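Local coordinates for protein MgGH51 (Meripilus giganteus, PDB 6ZPV) that hydrolyses terminal alpha-L-arabinofuranosyl residues from arabinose-containing glycans, as a fungal glycosidase of family GH51, at residues 275-279 / 337-341. Numbering follows the deposited sequence.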
ATOM      1  N   LEU A 275       5.772 -10.085  -2.682  1.00 10.74           N
ATOM      2  CA  LEU A 275       7.193 -10.342  -2.892  1.00 10.85           C
ATOM      3  C   LEU A 275       7.629 -10.108  -4.341  1.00 11.44           C
ATOM      4  O   LEU A 275       8.711  -9.525  -4.562  1.00 11.98           O
ATOM      5  CB  LEU A 275       7.537 -11.777  -2.456  1.00 11.12           C
ATOM      6  CG  LEU A 275       7.328 -12.074  -0.973  1.00 11.41           C
ATOM      7  CD1 LEU A 275       7.406 -13.557  -0.695  1.00 12.28           C
ATOM      8  CD2 LEU A 275       8.340 -11.314  -0.130  1.00 13.01           C
ATOM      9  N   GLN A 276       6.784 -10.475  -5.292  1.00 11.04           N
ATOM     10  CA  GLN A 276       7.104 -10.245  -6.711  1.00 11.10           C
ATOM     11  C   GLN A 276       7.188  -8.731  -6.968  1.00 10.98           C
ATOM     12  O   GLN A 276       8.052  -8.288  -7.746  1.00 11.46           O
ATOM     13  CB  GLN A 276       6.077 -10.921  -7.625  1.00 12.08           C
ATOM     14  CG  GLN A 276       6.475 -10.873  -9.077  1.00 13.68           C
ATOM     15  CD  GLN A 276       7.814 -11.555  -9.337  1.00 14.27           C
ATOM     16  OE1 GLN A 276       7.907 -12.787  -9.151  1.00 16.83           O
ATOM     17  NE2 GLN A 276       8.811 -10.823  -9.837  1.00 15.65           N
ATOM     18  N   PHE A 277       6.300  -7.947  -6.376  1.00 11.16           N
ATOM     19  CA  PHE A 277       6.360  -6.484  -6.556  1.00 11.60           C
ATOM     20  C   PHE A 277       7.666  -5.920  -6.009  1.00 11.15           C
ATOM     21  O   PHE A 277       8.276  -5.030  -6.625  1.00 11.62           O
ATOM     22  CB  PHE A 277       5.173  -5.845  -5.831  1.00 11.58           C
ATOM     23  CG  PHE A 277       5.105  -4.348  -5.956  1.00 11.02           C
ATOM     24  CD1 PHE A 277       5.106  -3.744  -7.209  1.00 11.52           C
ATOM     25  CD2 PHE A 277       4.947  -3.552  -4.842  1.00 12.47           C
ATOM     26  CE1 PHE A 277       5.031  -2.370  -7.338  1.00 11.51           C
ATOM     27  CE2 PHE A 277       4.830  -2.179  -4.983  1.00 13.36           C
ATOM     28  CZ  PHE A 277       4.821  -1.606  -6.206  1.00 12.94           C
ATOM     29  N   PHE A 278       8.144  -6.461  -4.881  1.00 11.12           N
ATOM     30  CA  PHE A 278       9.431  -6.009  -4.329  1.00 11.77           C
ATOM     31  C   PHE A 278      10.578  -6.308  -5.320  1.00 12.36           C
ATOM     32  O   PHE A 278      11.419  -5.420  -5.599  1.00 13.11           O
ATOM     33  CB  PHE A 278       9.695  -6.632  -2.958  1.00 12.29           C
ATOM     34  CG  PHE A 278       8.575  -6.493  -1.969  1.00 12.09           C
ATOM     35  CD1 PHE A 278       7.613  -5.492  -2.069  1.00 12.24           C
ATOM     36  CD2 PHE A 278       8.427  -7.414  -0.956  1.00 11.97           C
ATOM     37  CE1 PHE A 278       6.552  -5.436  -1.185  1.00 12.13           C
ATOM     38  CE2 PHE A 278       7.359  -7.352  -0.072  1.00 11.84           C
ATOM     39  CZ  PHE A 278       6.400  -6.400  -0.220  1.00 12.28           C
ATOM     40  N   GLU A 279      10.577  -7.538  -5.834  1.00 12.54           N
ATOM     41  CA  GLU A 279      11.563  -7.920  -6.836  1.00 13.30           C
ATOM     42  C   GLU A 279      11.475  -6.982  -8.037  1.00 13.55           C
ATOM     43  O   GLU A 279      12.532  -6.511  -8.564  1.00 14.78           O
ATOM     44  CB  GLU A 279      11.353  -9.382  -7.288  1.00 14.77           C
ATOM     45  CG  GLU A 279      12.269  -9.830  -8.366  1.00 16.46           C
ATOM     46  CD  GLU A 279      12.146 -11.318  -8.565  1.00 17.75           C
ATOM     47  OE1 GLU A 279      11.659 -11.745  -9.676  1.00 20.97           O
ATOM     48  OE2 GLU A 279      12.433 -12.052  -7.642  1.00 17.37           O
ATOM     49  N   HIS A 337       8.896 -19.636  -8.152  1.00 15.27           N
ATOM     50  CA  HIS A 337      10.002 -18.781  -7.662  1.00 14.76           C
ATOM     51  C   HIS A 337      10.896 -19.542  -6.699  1.00 15.56           C
ATOM     52  O   HIS A 337      10.962 -19.205  -5.514  1.00 15.07           O
ATOM     53  CB  HIS A 337       9.424 -17.496  -7.034  1.00 14.86           C
ATOM     54  CG  HIS A 337      10.412 -16.393  -6.968  1.00 14.43           C
ATOM     55  ND1 HIS A 337      11.517 -16.408  -6.131  1.00 14.35           N
ATOM     56  CD2 HIS A 337      10.490 -15.221  -7.671  1.00 15.93           C
ATOM     57  CE1 HIS A 337      12.194 -15.279  -6.288  1.00 16.22           C
ATOM     58  NE2 HIS A 337      11.612 -14.573  -7.246  1.00 15.53           N
ATOM     59  N   PRO A 338      11.646 -20.537  -7.204  1.00 15.35           N
ATOM     60  CA  PRO A 338      12.501 -21.286  -6.303  1.00 15.32           C
ATOM     61  C   PRO A 338      13.585 -20.471  -5.585  1.00 16.39           C
ATOM     62  O   PRO A 338      14.033 -20.877  -4.513  1.00 16.45           O
ATOM     63  CB  PRO A 338      13.082 -22.366  -7.274  1.00 18.55           C
ATOM     64  CG  PRO A 338      12.984 -21.732  -8.604  1.00 19.13           C
ATOM     65  CD  PRO A 338      11.642 -21.036  -8.592  1.00 16.38           C
ATOM     66  N   GLU A 339      14.084 -19.394  -6.193  1.00 16.77           N
ATOM     67  CA  GLU A 339      15.110 -18.578  -5.506  1.00 16.39           C
ATOM     68  C   GLU A 339      14.456 -17.929  -4.281  1.00 15.11           C
ATOM     69  O   GLU A 339      13.307 -17.477  -4.343  1.00 15.55           O
ATOM     70  CB  GLU A 339      15.661 -17.487  -6.440  1.00 19.25           C
ATOM     71  CG  GLU A 339      16.466 -18.052  -7.583  1.00 22.75           C
ATOM     72  CD  GLU A 339      17.641 -18.902  -7.159  1.00 29.05           C
ATOM     73  OE1 GLU A 339      18.259 -18.578  -6.164  1.00 30.86           O
ATOM     74  OE2 GLU A 339      17.920 -19.885  -7.869  1.00 41.89           O
ATOM     75  N   PRO A 340      15.185 -17.782  -3.165  1.00 15.82           N
ATOM     76  CA  PRO A 340      14.685 -16.999  -2.040  1.00 14.35           C
ATOM     77  C   PRO A 340      14.517 -15.540  -2.438  1.00 14.56           C
ATOM     78  O   PRO A 340      15.347 -15.014  -3.201  1.00 17.92           O
ATOM     79  CB  PRO A 340      15.713 -17.207  -0.957  1.00 16.34           C
ATOM     80  CG  PRO A 340      16.987 -17.453  -1.765  1.00 21.65           C
ATOM     81  CD  PRO A 340      16.550 -18.329  -2.930  1.00 19.67           C
ATOM     82  N   PHE A 341      13.594 -14.883  -1.788  1.00 13.73           N
ATOM     83  CA  PHE A 341      13.494 -13.410  -1.850  1.00 13.60           C
ATOM     84  C   PHE A 341      14.387 -12.783  -0.777  1.00 14.87           C
ATOM     85  O   PHE A 341      14.730 -13.465   0.177  1.00 15.97           O
ATOM     86  CB  PHE A 341      12.028 -12.987  -1.656  1.00 13.09           C
ATOM     87  CG  PHE A 341      11.103 -13.315  -2.802  1.00 13.12           C
ATOM     88  CD1 PHE A 341      10.945 -12.448  -3.872  1.00 13.72           C
ATOM     89  CD2 PHE A 341      10.363 -14.491  -2.771  1.00 12.83           C
ATOM     90  CE1 PHE A 341      10.053 -12.722  -4.891  1.00 13.18           C
ATOM     91  CE2 PHE A 341       9.451 -14.751  -3.783  1.00 13.09           C
ATOM     92  CZ  PHE A 341       9.327 -13.874  -4.833  1.00 13.86           C
TER
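Leu275 and Phe341 bring the two backbones nearest, 7.1 Å between their CA atoms, where one face of helical segment 275-279 meets the irregular segment 337-341. The helix is regular here, Glu279 N bonding to Leu275 O, and its one-turn spacing sets Leu275 and Glu279 on the same side. Leu275 CB stands over one face of the Phe341 ring, 3.5 Å from the centroid and 7° off the normal, a CH-pi contact; CD1 reaches CD2 of that ring. The opposite face of Phe341 takes His337 CE1, so the phenyl group is clamped between leucine and imidazole. Glu279, extended with CG anti to its backbone N (chi1 177°), delivers the syn lone pair of OE2 to His337 NE2 at 2.7 Å, in the imidazole plane. His337 ND1 donates to Glu339 O at 2.7 Å, and these two in-plane bonds fix the ring's rotation. Replacing His337 by an alanine would probably leave Glu279 OE2 without this donor and uncover one face of Phe341. Gln276 NE2 steadies the carboxylate from above its plane, 3.0 Å from Glu279 OE1, and also bonds Asp280 OD1. The contact ties helix 271-281 to the loop leading into strand 345-348 of the parallel catalytic-domain barrel; Val319 of helix 306-320 touches both Leu275 and Phe341, while Arg332 of helix 327-334 binds His337 O and Pro338 O.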